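Local structure of cytochrome P450 RhF (6RO8) at residues K238-M241 / Y242-I245; D257-L260 / H261-M265; I245-N248 / R249-E253; E123-R126 / A127-A131. The protein probably oxygenates organic substrates at a cysteine-ligated heme, this chain being the heme domain of a longer protein that also carries flavin and iron-sulfur reductase modules. One frame throughout, in Å; residues are numbered along the deposited sequence.

Contact 1 (K238-M241 / Y242-I245); sequences KGWM and YDMI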
loop_
_atom_site.group_PDB
_atom_site.type_symbol
_atom_site.label_atom_id
_atom_site.label_comp_id
_atom_site.label_asym_id
_atom_site.label_seq_id
_atom_site.Cartn_x
_atom_site.Cartn_y
_atom_site.Cartn_z
ATOM N N LYS A 238 8.128 24.029 -4.663
ATOM C CA LYS A 238 8.590 23.143 -3.611
ATOM C C LYS A 238 7.654 21.939 -3.540
ATOM O O LYS A 238 6.441 22.068 -3.732
ATOM C CB LYS A 238 8.683 23.875 -2.260
ATOM C CG LYS A 238 9.241 23.006 -1.101
ATOM C CD LYS A 238 9.367 23.790 0.232
ATOM C CE LYS A 238 9.902 22.901 1.378
ATOM N NZ LYS A 238 10.016 23.693 2.677
ATOM N N GLY A 239 8.239 20.777 -3.288
ATOM C CA GLY A 239 7.539 19.509 -3.177
ATOM C C GLY A 239 8.451 18.428 -3.714
ATOM O O GLY A 239 9.389 18.681 -4.467
ATOM N N TRP A 240 8.159 17.186 -3.333
ATOM C CA TRP A 240 9.054 16.098 -3.714
ATOM C C TRP A 240 9.194 15.969 -5.233
ATOM O O TRP A 240 10.289 15.683 -5.739
ATOM C CB TRP A 240 8.560 14.794 -3.126
ATOM C CG TRP A 240 9.595 13.751 -3.139
ATOM C CD1 TRP A 240 10.948 13.928 -3.055
ATOM C CD2 TRP A 240 9.374 12.352 -3.230
ATOM N NE1 TRP A 240 11.585 12.709 -3.084
ATOM C CE2 TRP A 240 10.637 11.726 -3.195
ATOM C CE3 TRP A 240 8.225 11.559 -3.335
ATOM C CZ2 TRP A 240 10.779 10.343 -3.259
ATOM C CZ3 TRP A 240 8.367 10.195 -3.416
ATOM C CH2 TRP A 240 9.629 9.595 -3.366
ATOM N N MET A 241 8.108 16.184 -5.982
ATOM C CA MET A 241 8.214 16.065 -7.434
ATOM C C MET A 241 9.106 17.163 -8.011
ATOM O O MET A 241 9.875 16.919 -8.949
ATOM C CB MET A 241 6.824 16.085 -8.070
ATOM C CG MET A 241 6.046 14.786 -7.916
ATOM S SD MET A 241 7.010 13.348 -8.438
ATOM C CE MET A 241 7.515 13.830 -10.096
ATOM N N TYR A 242 9.039 18.375 -7.445
ATOM C CA TYR A 242 9.974 19.425 -7.843
ATOM C C TYR A 242 11.414 19.037 -7.544
ATOM O O TYR A 242 12.328 19.430 -8.280
ATOM C CB TYR A 242 9.644 20.735 -7.135
ATOM C CG TYR A 242 8.408 21.395 -7.674
ATOM C CD1 TYR A 242 8.380 21.939 -8.965
ATOM C CD2 TYR A 242 7.261 21.474 -6.898
ATOM C CE1 TYR A 242 7.231 22.544 -9.464
ATOM C CE2 TYR A 242 6.110 22.072 -7.386
ATOM C CZ TYR A 242 6.099 22.606 -8.665
ATOM O OH TYR A 242 4.943 23.188 -9.120
ATOM N N ASP A 243 11.644 18.275 -6.473
ATOM C CA ASP A 243 12.993 17.789 -6.217
ATOM C C ASP A 243 13.460 16.878 -7.345
ATOM O O ASP A 243 14.563 17.047 -7.881
ATOM C CB ASP A 243 13.052 17.065 -4.876
ATOM C CG ASP A 243 12.730 17.971 -3.715
ATOM O OD1 ASP A 243 12.964 19.192 -3.819
ATOM O OD2 ASP A 243 12.230 17.457 -2.694
ATOM N N MET A 244 12.624 15.910 -7.729
ATOM C CA MET A 244 13.006 15.013 -8.814
ATOM C C MET A 244 13.275 15.795 -10.096
ATOM O O MET A 244 14.315 15.611 -10.740
ATOM C CB MET A 244 11.921 13.957 -9.054
ATOM C CG MET A 244 11.180 13.478 -7.834
ATOM S SD MET A 244 10.318 11.928 -8.162
ATOM C CE MET A 244 9.549 11.592 -6.582
ATOM N N ILE A 245 12.332 16.667 -10.485
ATOM C CA ILE A 245 12.501 17.494 -11.682
ATOM C C ILE A 245 13.853 18.193 -11.647
ATOM O O ILE A 245 14.613 18.177 -12.624
ATOM C CB ILE A 245 11.354 18.517 -11.793
ATOM C CG1 ILE A 245 10.026 17.844 -12.142
ATOM C CG2 ILE A 245 11.675 19.578 -12.833
ATOM C CD1 ILE A 245 8.887 18.853 -12.240
#

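Contact 2 (D257-L260 / H261-M265); sequences DNYL and HSMMM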
loop_
_atom_site.group_PDB
_atom_site.type_symbol
_atom_site.label_atom_id
_atom_site.label_comp_id
_atom_site.label_asym_id
_atom_site.label_seq_id
_atom_site.Cartn_x
_atom_site.Cartn_y
_atom_site.Cartn_z
ATOM N N ASP A 257 13.805 11.137 -17.725
ATOM C CA ASP A 257 12.547 11.785 -18.065
ATOM C C ASP A 257 11.385 10.809 -17.974
ATOM O O ASP A 257 10.301 11.176 -17.507
ATOM C CB ASP A 257 12.622 12.407 -19.458
ATOM C CG ASP A 257 11.590 13.508 -19.659
ATOM O OD1 ASP A 257 10.613 13.589 -18.871
ATOM O OD2 ASP A 257 11.761 14.304 -20.606
ATOM N N ASN A 258 11.580 9.565 -18.418
ATOM C CA ASN A 258 10.523 8.573 -18.244
ATOM C C ASN A 258 10.277 8.297 -16.774
ATOM O O ASN A 258 9.127 8.125 -16.350
ATOM C CB ASN A 258 10.858 7.261 -18.938
ATOM C CG ASN A 258 9.822 6.197 -18.644
ATOM O OD1 ASN A 258 9.947 5.426 -17.671
ATOM N ND2 ASN A 258 8.778 6.160 -19.460
ATOM N N TYR A 259 11.347 8.220 -15.982
ATOM C CA TYR A 259 11.150 8.054 -14.550
ATOM C C TYR A 259 10.295 9.183 -14.002
ATOM O O TYR A 259 9.443 8.960 -13.138
ATOM C CB TYR A 259 12.481 7.988 -13.807
ATOM C CG TYR A 259 12.267 8.225 -12.337
ATOM C CD1 TYR A 259 11.786 7.210 -11.513
ATOM C CD2 TYR A 259 12.482 9.486 -11.780
ATOM C CE1 TYR A 259 11.564 7.439 -10.169
ATOM C CE2 TYR A 259 12.257 9.726 -10.460
ATOM C CZ TYR A 259 11.800 8.709 -9.647
ATOM O OH TYR A 259 11.586 8.989 -8.321
ATOM N N LEU A 260 10.502 10.404 -14.494
ATOM C CA LEU A 260 9.688 11.519 -14.021
ATOM C C LEU A 260 8.219 11.275 -14.312
ATOM O O LEU A 260 7.366 11.402 -13.424
ATOM C CB LEU A 260 10.161 12.825 -14.658
ATOM C CG LEU A 260 11.304 13.547 -13.946
ATOM C CD1 LEU A 260 12.542 12.669 -13.810
ATOM C CD2 LEU A 260 11.628 14.844 -14.685
ATOM N N HIS A 261 7.909 10.885 -15.543
ATOM C CA HIS A 261 6.519 10.681 -15.913
ATOM C C HIS A 261 5.948 9.449 -15.227
ATOM O O HIS A 261 4.815 9.479 -14.726
ATOM C CB HIS A 261 6.415 10.571 -17.432
ATOM C CG HIS A 261 5.027 10.729 -17.957
ATOM N ND1 HIS A 261 4.761 10.972 -19.288
ATOM C CD2 HIS A 261 3.826 10.671 -17.335
ATOM C CE1 HIS A 261 3.455 11.054 -19.462
ATOM N NE2 HIS A 261 2.864 10.873 -18.293
ATOM N N SER A 262 6.727 8.365 -15.171
ATOM C CA SER A 262 6.255 7.149 -14.516
ATOM C C SER A 262 6.061 7.369 -13.015
ATOM O O SER A 262 5.027 6.986 -12.449
ATOM C CB SER A 262 7.229 5.997 -14.791
ATOM O OG SER A 262 7.284 5.682 -16.188
ATOM N N MET A 263 7.035 8.006 -12.353
ATOM C CA MET A 263 6.901 8.233 -10.919
ATOM C C MET A 263 5.734 9.165 -10.621
ATOM O O MET A 263 4.993 8.949 -9.658
ATOM C CB MET A 263 8.209 8.777 -10.333
ATOM C CG MET A 263 8.221 8.906 -8.797
ATOM S SD MET A 263 7.964 7.324 -7.953
ATOM C CE MET A 263 9.196 7.390 -6.667
ATOM N N MET A 264 5.544 10.199 -11.442
ATOM C CA MET A 264 4.399 11.085 -11.259
ATOM C C MET A 264 3.128 10.273 -11.053
ATOM O O MET A 264 2.446 10.409 -10.032
ATOM C CB MET A 264 4.242 12.015 -12.467
ATOM C CG MET A 264 4.823 13.405 -12.285
ATOM S SD MET A 264 4.152 14.336 -10.886
ATOM C CE MET A 264 2.489 14.593 -11.450
ATOM N N MET A 265 2.811 9.389 -12.006
ATOM C CA MET A 265 1.559 8.643 -11.929
ATOM C C MET A 265 1.566 7.637 -10.796
ATOM O O MET A 265 0.582 7.528 -10.056
ATOM C CB MET A 265 1.270 7.928 -13.243
ATOM C CG MET A 265 -0.205 7.684 -13.430
ATOM S SD MET A 265 -0.588 6.589 -14.821
ATOM C CE MET A 265 0.645 5.337 -14.628
#

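Contact 3 (I245-N248 / R249-E253); sequences IAKN and RVMPE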
loop_
_atom_site.group_PDB
_atom_site.type_symbol
_atom_site.label_atom_id
_atom_site.label_comp_id
_atom_site.label_asym_id
_atom_site.label_seq_id
_atom_site.Cartn_x
_atom_site.Cartn_y
_atom_site.Cartn_z
ATOM N N ILE A 245 12.332 16.667 -10.485
ATOM C CA ILE A 245 12.501 17.494 -11.682
ATOM C C ILE A 245 13.853 18.193 -11.647
ATOM O O ILE A 245 14.613 18.177 -12.624
ATOM C CB ILE A 245 11.354 18.517 -11.793
ATOM C CG1 ILE A 245 10.026 17.844 -12.142
ATOM C CG2 ILE A 245 11.675 19.578 -12.833
ATOM C CD1 ILE A 245 8.887 18.853 -12.240
ATOM N N ALA A 246 14.175 18.800 -10.502
ATOM C CA ALA A 246 15.471 19.439 -10.314
ATOM C C ALA A 246 16.620 18.448 -10.479
ATOM O O ALA A 246 17.583 18.717 -11.209
ATOM C CB ALA A 246 15.517 20.095 -8.941
ATOM N N LYS A 247 16.547 17.295 -9.804
ATOM C CA LYS A 247 17.625 16.315 -9.930
ATOM C C LYS A 247 17.744 15.808 -11.366
ATOM O O LYS A 247 18.835 15.422 -11.807
ATOM C CB LYS A 247 17.404 15.155 -8.953
ATOM C CG LYS A 247 17.767 15.484 -7.486
ATOM C CD LYS A 247 19.278 15.536 -7.248
ATOM C CE LYS A 247 19.611 15.986 -5.821
ATOM N NZ LYS A 247 20.936 15.476 -5.349
ATOM N N ASN A 248 16.644 15.837 -12.119
ATOM C CA ASN A 248 16.697 15.415 -13.509
ATOM C C ASN A 248 17.503 16.397 -14.352
ATOM O O ASN A 248 18.194 15.998 -15.301
ATOM C CB ASN A 248 15.281 15.275 -14.055
ATOM C CG ASN A 248 15.254 15.172 -15.550
ATOM O OD1 ASN A 248 15.040 16.162 -16.246
ATOM N ND2 ASN A 248 15.482 13.969 -16.062
ATOM N N ARG A 249 17.425 17.685 -14.030
ATOM C CA ARG A 249 18.240 18.651 -14.749
ATOM C C ARG A 249 19.722 18.430 -14.482
ATOM O O ARG A 249 20.557 18.720 -15.347
ATOM C CB ARG A 249 17.822 20.070 -14.361
ATOM C CG ARG A 249 16.403 20.433 -14.794
ATOM C CD ARG A 249 16.105 21.933 -14.661
ATOM N NE ARG A 249 14.998 22.204 -13.737
ATOM C CZ ARG A 249 13.735 22.424 -14.108
ATOM N NH1 ARG A 249 13.400 22.401 -15.398
ATOM N NH2 ARG A 249 12.802 22.660 -13.185
ATOM N N VAL A 250 20.072 17.905 -13.311
ATOM C CA VAL A 250 21.478 17.730 -12.950
ATOM C C VAL A 250 21.995 16.360 -13.370
ATOM O O VAL A 250 23.068 16.246 -13.970
ATOM C CB VAL A 250 21.667 17.962 -11.438
ATOM C CG1 VAL A 250 22.946 17.295 -10.963
ATOM C CG2 VAL A 250 21.699 19.454 -11.141
ATOM N N MET A 251 21.246 15.299 -13.055
ATOM C CA MET A 251 21.624 13.927 -13.388
ATOM C C MET A 251 20.517 13.282 -14.220
ATOM O O MET A 251 19.800 12.388 -13.744
ATOM C CB MET A 251 21.919 13.112 -12.128
ATOM C CG MET A 251 20.840 13.169 -11.062
ATOM S SD MET A 251 21.354 12.358 -9.546
ATOM C CE MET A 251 22.164 13.722 -8.698
ATOM N N PRO A 252 20.358 13.706 -15.476
ATOM C CA PRO A 252 19.322 13.100 -16.325
ATOM C C PRO A 252 19.617 11.658 -16.673
ATOM O O PRO A 252 18.717 10.932 -17.105
ATOM C CB PRO A 252 19.328 13.992 -17.569
ATOM C CG PRO A 252 20.726 14.528 -17.618
ATOM C CD PRO A 252 21.166 14.699 -16.203
ATOM N N GLU A 253 20.868 11.232 -16.520
ATOM C CA GLU A 253 21.203 9.815 -16.577
ATOM C C GLU A 253 20.356 9.012 -15.591
ATOM O O GLU A 253 19.749 8.004 -15.965
ATOM C CB GLU A 253 22.682 9.629 -16.279
ATOM C CG GLU A 253 23.273 8.344 -16.775
ATOM C CD GLU A 253 23.191 7.204 -15.778
ATOM O OE1 GLU A 253 22.320 7.178 -14.879
ATOM O OE2 GLU A 253 24.064 6.321 -15.892
#

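Contact 4 (E123-R126 / A127-A131); sequences ERRR and ALMDA. With HEM (protoporphyrin IX containing Fe), chain B.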
loop_
_atom_site.group_PDB
_atom_site.type_symbol
_atom_site.label_atom_id
_atom_site.label_comp_id
_atom_site.label_asym_id
_atom_site.label_seq_id
_atom_site.Cartn_x
_atom_site.Cartn_y
_atom_site.Cartn_z
ATOM N N GLU A 123 19.370 2.466 -6.193
ATOM C CA GLU A 123 19.913 3.194 -5.043
ATOM C C GLU A 123 20.423 4.589 -5.406
ATOM O O GLU A 123 20.215 5.532 -4.644
ATOM C CB GLU A 123 21.039 2.407 -4.379
ATOM C CG GLU A 123 20.596 1.334 -3.397
ATOM C CD GLU A 123 19.659 1.825 -2.305
ATOM O OE1 GLU A 123 19.514 3.043 -2.117
ATOM O OE2 GLU A 123 19.066 0.979 -1.615
ATOM N N ARG A 124 21.141 4.733 -6.522
ATOM C CA ARG A 124 21.537 6.058 -6.997
ATOM C C ARG A 124 20.340 6.995 -7.052
ATOM O O ARG A 124 20.409 8.127 -6.567
ATOM C CB ARG A 124 22.174 5.968 -8.381
ATOM C CG ARG A 124 23.518 6.620 -8.497
ATOM C CD ARG A 124 24.021 6.511 -9.914
ATOM N NE ARG A 124 24.616 5.213 -10.196
ATOM C CZ ARG A 124 24.690 4.669 -11.410
ATOM N NH1 ARG A 124 24.208 5.316 -12.465
ATOM N NH2 ARG A 124 25.268 3.488 -11.578
ATOM N N ARG A 125 19.226 6.532 -7.620
ATOM C CA ARG A 125 18.016 7.348 -7.670
ATOM C C ARG A 125 17.442 7.574 -6.274
ATOM O O ARG A 125 17.068 8.697 -5.918
ATOM C CB ARG A 125 16.985 6.686 -8.578
ATOM C CG ARG A 125 15.905 7.615 -9.064
ATOM C CD ARG A 125 14.999 6.882 -10.028
ATOM N NE ARG A 125 15.686 6.528 -11.264
ATOM C CZ ARG A 125 15.234 5.634 -12.139
ATOM N NH1 ARG A 125 14.092 5.001 -11.905
ATOM N NH2 ARG A 125 15.918 5.380 -13.253
ATOM N N ARG A 126 17.363 6.516 -5.463
ATOM C CA ARG A 126 16.907 6.682 -4.090
ATOM C C ARG A 126 17.866 7.570 -3.308
ATOM O O ARG A 126 17.466 8.610 -2.770
ATOM C CB ARG A 126 16.755 5.320 -3.405
ATOM C CG ARG A 126 16.329 5.453 -1.946
ATOM C CD ARG A 126 15.903 4.135 -1.322
ATOM N NE ARG A 126 15.437 4.351 0.051
ATOM C CZ ARG A 126 14.546 3.591 0.692
ATOM N NH1 ARG A 126 14.005 2.534 0.090
ATOM N NH2 ARG A 126 14.198 3.887 1.943
ATOM N N ALA A 127 19.151 7.175 -3.248
ATOM C CA ALA A 127 20.127 7.885 -2.422
ATOM C C ALA A 127 20.152 9.365 -2.743
ATOM O O ALA A 127 20.434 10.189 -1.868
ATOM C CB ALA A 127 21.532 7.294 -2.586
ATOM N N LEU A 128 19.824 9.733 -3.975
ATOM C CA LEU A 128 19.871 11.131 -4.362
ATOM C C LEU A 128 18.490 11.785 -4.346
ATOM O O LEU A 128 18.265 12.766 -5.063
ATOM C CB LEU A 128 20.545 11.282 -5.732
ATOM C CG LEU A 128 22.097 11.398 -5.847
ATOM C CD1 LEU A 128 22.731 12.633 -5.120
ATOM C CD2 LEU A 128 22.819 10.089 -5.457
ATOM N N MET A 129 17.558 11.303 -3.499
ATOM C CA MET A 129 16.281 12.039 -3.458
ATOM C C MET A 129 15.622 12.013 -2.069
ATOM O O MET A 129 14.580 11.395 -1.875
ATOM C CB MET A 129 15.317 11.507 -4.511
ATOM C CG MET A 129 15.252 12.397 -5.729
ATOM S SD MET A 129 14.014 11.786 -6.873
ATOM C CE MET A 129 14.346 10.031 -6.821
ATOM N N ASP A 130 16.153 12.822 -1.139
ATOM C CA ASP A 130 15.628 12.881 0.226
ATOM C C ASP A 130 15.268 14.309 0.659
ATOM O O ASP A 130 16.142 15.153 0.925
ATOM C CB ASP A 130 16.613 12.212 1.176
ATOM C CG ASP A 130 16.798 10.725 0.834
ATOM O OD1 ASP A 130 15.793 10.125 0.396
ATOM O OD2 ASP A 130 17.908 10.152 0.978
ATOM N N ALA A 131 13.960 14.582 0.658
ATOM C CA ALA A 131 13.327 15.587 1.497
ATOM C C ALA A 131 12.317 14.899 2.414
ATOM O O ALA A 131 11.215 15.393 2.674
ATOM C CB ALA A 131 12.676 16.674 0.651
HETATM C CHA HEM B . 7.887 1.324 -1.027
HETATM C CHB HEM B . 4.039 0.129 1.704
HETATM C CHC HEM B . 2.883 4.829 2.303
HETATM C CHD HEM B . 6.446 5.936 -0.810
HETATM C C1A HEM B . 6.943 0.575 -0.359
HETATM C C2A HEM B . 6.856 -0.873 -0.296
HETATM C C3A HEM B . 5.805 -1.197 0.450
HETATM C C4A HEM B . 5.161 0.027 0.895
HETATM C CMA HEM B . 5.363 -2.641 0.769
HETATM C CAA HEM B . 7.823 -1.879 -0.961
HETATM C CBA HEM B . 8.807 -2.320 0.104
HETATM C CGA HEM B . 9.855 -3.241 -0.456
HETATM O O1A HEM B . 9.798 -3.564 -1.668
HETATM O O2A HEM B . 10.750 -3.645 0.324
HETATM C C1B HEM B . 3.454 1.282 2.171
HETATM C C2B HEM B . 2.422 1.351 3.188
HETATM C C3B HEM B . 2.087 2.655 3.346
HETATM C C4B HEM B . 2.906 3.448 2.439
HETATM C CMB HEM B . 1.850 0.102 3.912
HETATM C CAB HEM B . 1.068 3.308 4.308
HETATM C CBB HEM B . 0.457 2.691 5.320
HETATM C C1C HEM B . 3.746 5.551 1.509
HETATM C C2C HEM B . 3.778 6.990 1.313
HETATM C C3C HEM B . 4.781 7.266 0.447
HETATM C C4C HEM B . 5.403 6.027 0.076
HETATM C CMC HEM B . 2.814 7.975 2.009
HETATM C CAC HEM B . 5.300 8.608 -0.141
HETATM C CBC HEM B . 4.738 9.785 0.140
HETATM C C1D HEM B . 7.132 4.800 -1.165
HETATM C C2D HEM B . 8.246 4.740 -2.081
HETATM C C3D HEM B . 8.655 3.478 -2.137
HETATM C C4D HEM B . 7.810 2.679 -1.257
HETATM C CMD HEM B . 8.863 5.918 -2.865
HETATM C CAD HEM B . 9.816 2.980 -3.029
HETATM C CBD HEM B . 11.163 3.079 -2.328
HETATM C CGD HEM B . 12.152 2.176 -3.031
HETATM O O1D HEM B . 11.762 1.534 -4.029
HETATM O O2D HEM B . 13.328 2.079 -2.599
HETATM N NA HEM B . 5.885 1.083 0.366
HETATM N NB HEM B . 3.721 2.574 1.741
HETATM N NC HEM B . 4.753 5.006 0.732
HETATM N ND HEM B . 6.895 3.524 -0.678
HETATM FE FE HEM B . 5.306 3.081 0.550
HETATM O O HOH W 1 4.082 2.824 -1.382
#

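Contact 1 (K238-M241 / Y242-I245)
Gly-239 and Asp-243 open the first turn of helix 240-250: the backbone N of Asp-243 donates to Gly-239 O, Met-244 N follows onto Trp-240 O, and Ile-245 N closes on Met-241 O at 2.9 Å in an almost straight bond. This is a helix N-terminus in a cytochrome P450 fold, with Gly-239 as the N-cap, its phi of 146° a value that glycine adopts readily. Along the buried side of this turn the leading interaction is a Met-aromatic contact one turn apart. Met-244 meets Trp-240 with its methyl: CE of Met-244 stands 3.3 Å from the centroid of the six-membered ring, only 8° off its normal, while SD sits behind it at 5.0 Å. The thioether is extended beyond CG, which drives the methyl straight at the indole face. Met-241 packs against the same thioether from the side, its SD 3.6 Å from Met-244 CE. The indole is therefore covered on that face by CH-pi contact, and its NE1 makes a weak hydrogen bond to Met-129 O; the ring also touches the heme, so this turn forms part of the heme pocket wall. On the more accessible side the partners are backbone atoms and a carboxylate. Tyr-242 leans back over the cap, the edge of its ring close to Gly-239 N and its CD2 3.3 Å from Lys-238 O. Asp-243 meets the indole at its rim, carboxylate and ring planes 71° apart, with OD2 lying 3.8 Å from Trp-240 CD1.

Contact 2 (D257-L260 / H261-M265)
Tyr-259 and Met-263 form a Met-aromatic pair on helix 257-270, the first half of the long helix that passes the heme in cytochromes P450. They sit one turn apart, and the two side chains run alongside each other. Met-263 CB lies over one face of the phenol, 3.9 Å from the ring centroid and displaced toward the rim, whereas SD lies oblique to the ring, 5.2 Å from its centroid. A bend at chi2 (60°) carries the thioether along the ring toward its hydroxyl end, where Met-263 CE comes within 3.3 Å of Tyr-259 OH. Met-263 N donates to Tyr-259 O beneath the pair.

A second, polar pairing lies one residue earlier. Ser-262 N donates to Asn-258 O, and the serine hydroxyl folds back over the same turn. There it accepts from Asn-110 N, which joins this turn to the loop beside it; Asn-258 ND2 adds a second tie by donating to Gly-108 O. His-261 leads off in another direction, stacking on Trp-221 and hydrogen-bonding to its carbonyl, so one helix face grips helix 207-233 while Met-263 faces the heme pocket. The hydroxyl proton of Ser-262 has two candidate acceptors, since OG lies 3.1 Å from Asn-258 OD1 and equally 3.1 Å from Asn-258 O.

Contact 3 (I245-N248 / R249-E253)
Lys-247 and Met-251 join where helix 240-250 runs out, and the backbone bonds record the change. Met-251 N donates to Lys-247 O at 2.7 Å and 170°, the straightest bond of this turn; before it, Arg-249 N binds Ile-245 O at 3.2 Å, while Val-250 N makes only weak bonds to Ala-246 O and Lys-247 O. Pro-252 has no N-H to extend the pattern: its ring lies against Asn-248 O, with CB at 3.2 Å.

Apolar contact pairs methionine and isoleucine with the longer polar chains. Met-251 CE lies 3.7 Å from Lys-247 CD, the two chains running alongside each other. Met-251 CG is placed between its own N and carbonyl carbon (chi1 51°), which turns it back to Lys-247 O. Two residues earlier, Ile-245 CG2 sits over a face of the Arg-249 guanidinium, 3.3 Å from NH2.

The polar ends look elsewhere. Asn-248 ND2 donates to Val-255 O, tying the helix end to the following loop, and Arg-249 NH1 makes a weak hydrogen bond to Lys-232 O. The guanidinium thus offers a face to Ile-245 within the turn, while its NH1 and the Asn-248 amide bond outside it, a chemistry suited to a helix ending at the surface.

Contact 4 (E123-R126 / A127-A131)
Arg-125 and Met-129 form the close-packed half of this helix end: the two chains lie alongside each other, with Met-129 CE 3.6 Å from Arg-125 CG and also against Arg-125 O. A bend at chi3 (-67°) turns the guanidinium of Arg-125 away toward other partners, a salt bridge with Glu-116 and a hydrogen bond from NE to Val-254 O. The backbone tightens as the helix stops. Leu-128 N still reaches Arg-124 O, but Met-129 N donates to Arg-126 O at 2.8 Å, three residues back, approaching from above the carbonyl plane.

The other side is looser. Ala-127 and Asp-130 are exposed, and Asp-130 OD1 stays 5.8 Å from Arg-126 NE, too far for a salt bridge.

Arg-126 serves the heme instead. With CG anti to the backbone N (chi1 178°) and the chain extended from CG to NE, it delivers NH1 to a heme propionate, 2.8 Å from HEM O2D, which lies at the guanidinium edge; the same nitrogen also donates to Gln-380 O. His-379 and Arg-322 supply further hydrogen bonds to the heme. An arginine from the C helix paired with a propionate is characteristic of the P450 heme site.

Contacts 1 and 3 are the two ends of helix 240-250 and share Ile-245, but the start is partly buried and rich in sulfur and aromatic groups, whereas the end is a surface turn of aliphatic and charged chains. Contact 2, on the next helix, is the most buried, and it packs on contact 1 through Met-244 against Tyr-259 and Met-263, and Met-241 against Met-264. Contact 4 wedges beside both, with Met-129 touching Met-244 and Tyr-259. Its outer residues face contact 3, Leu-128 on Met-251, with a long, weak ion pair between Arg-124 and Glu-253. Contact 4 alone has a hydrogen bond to the heme; contacts 1 and 2 approach it through apolar side chains.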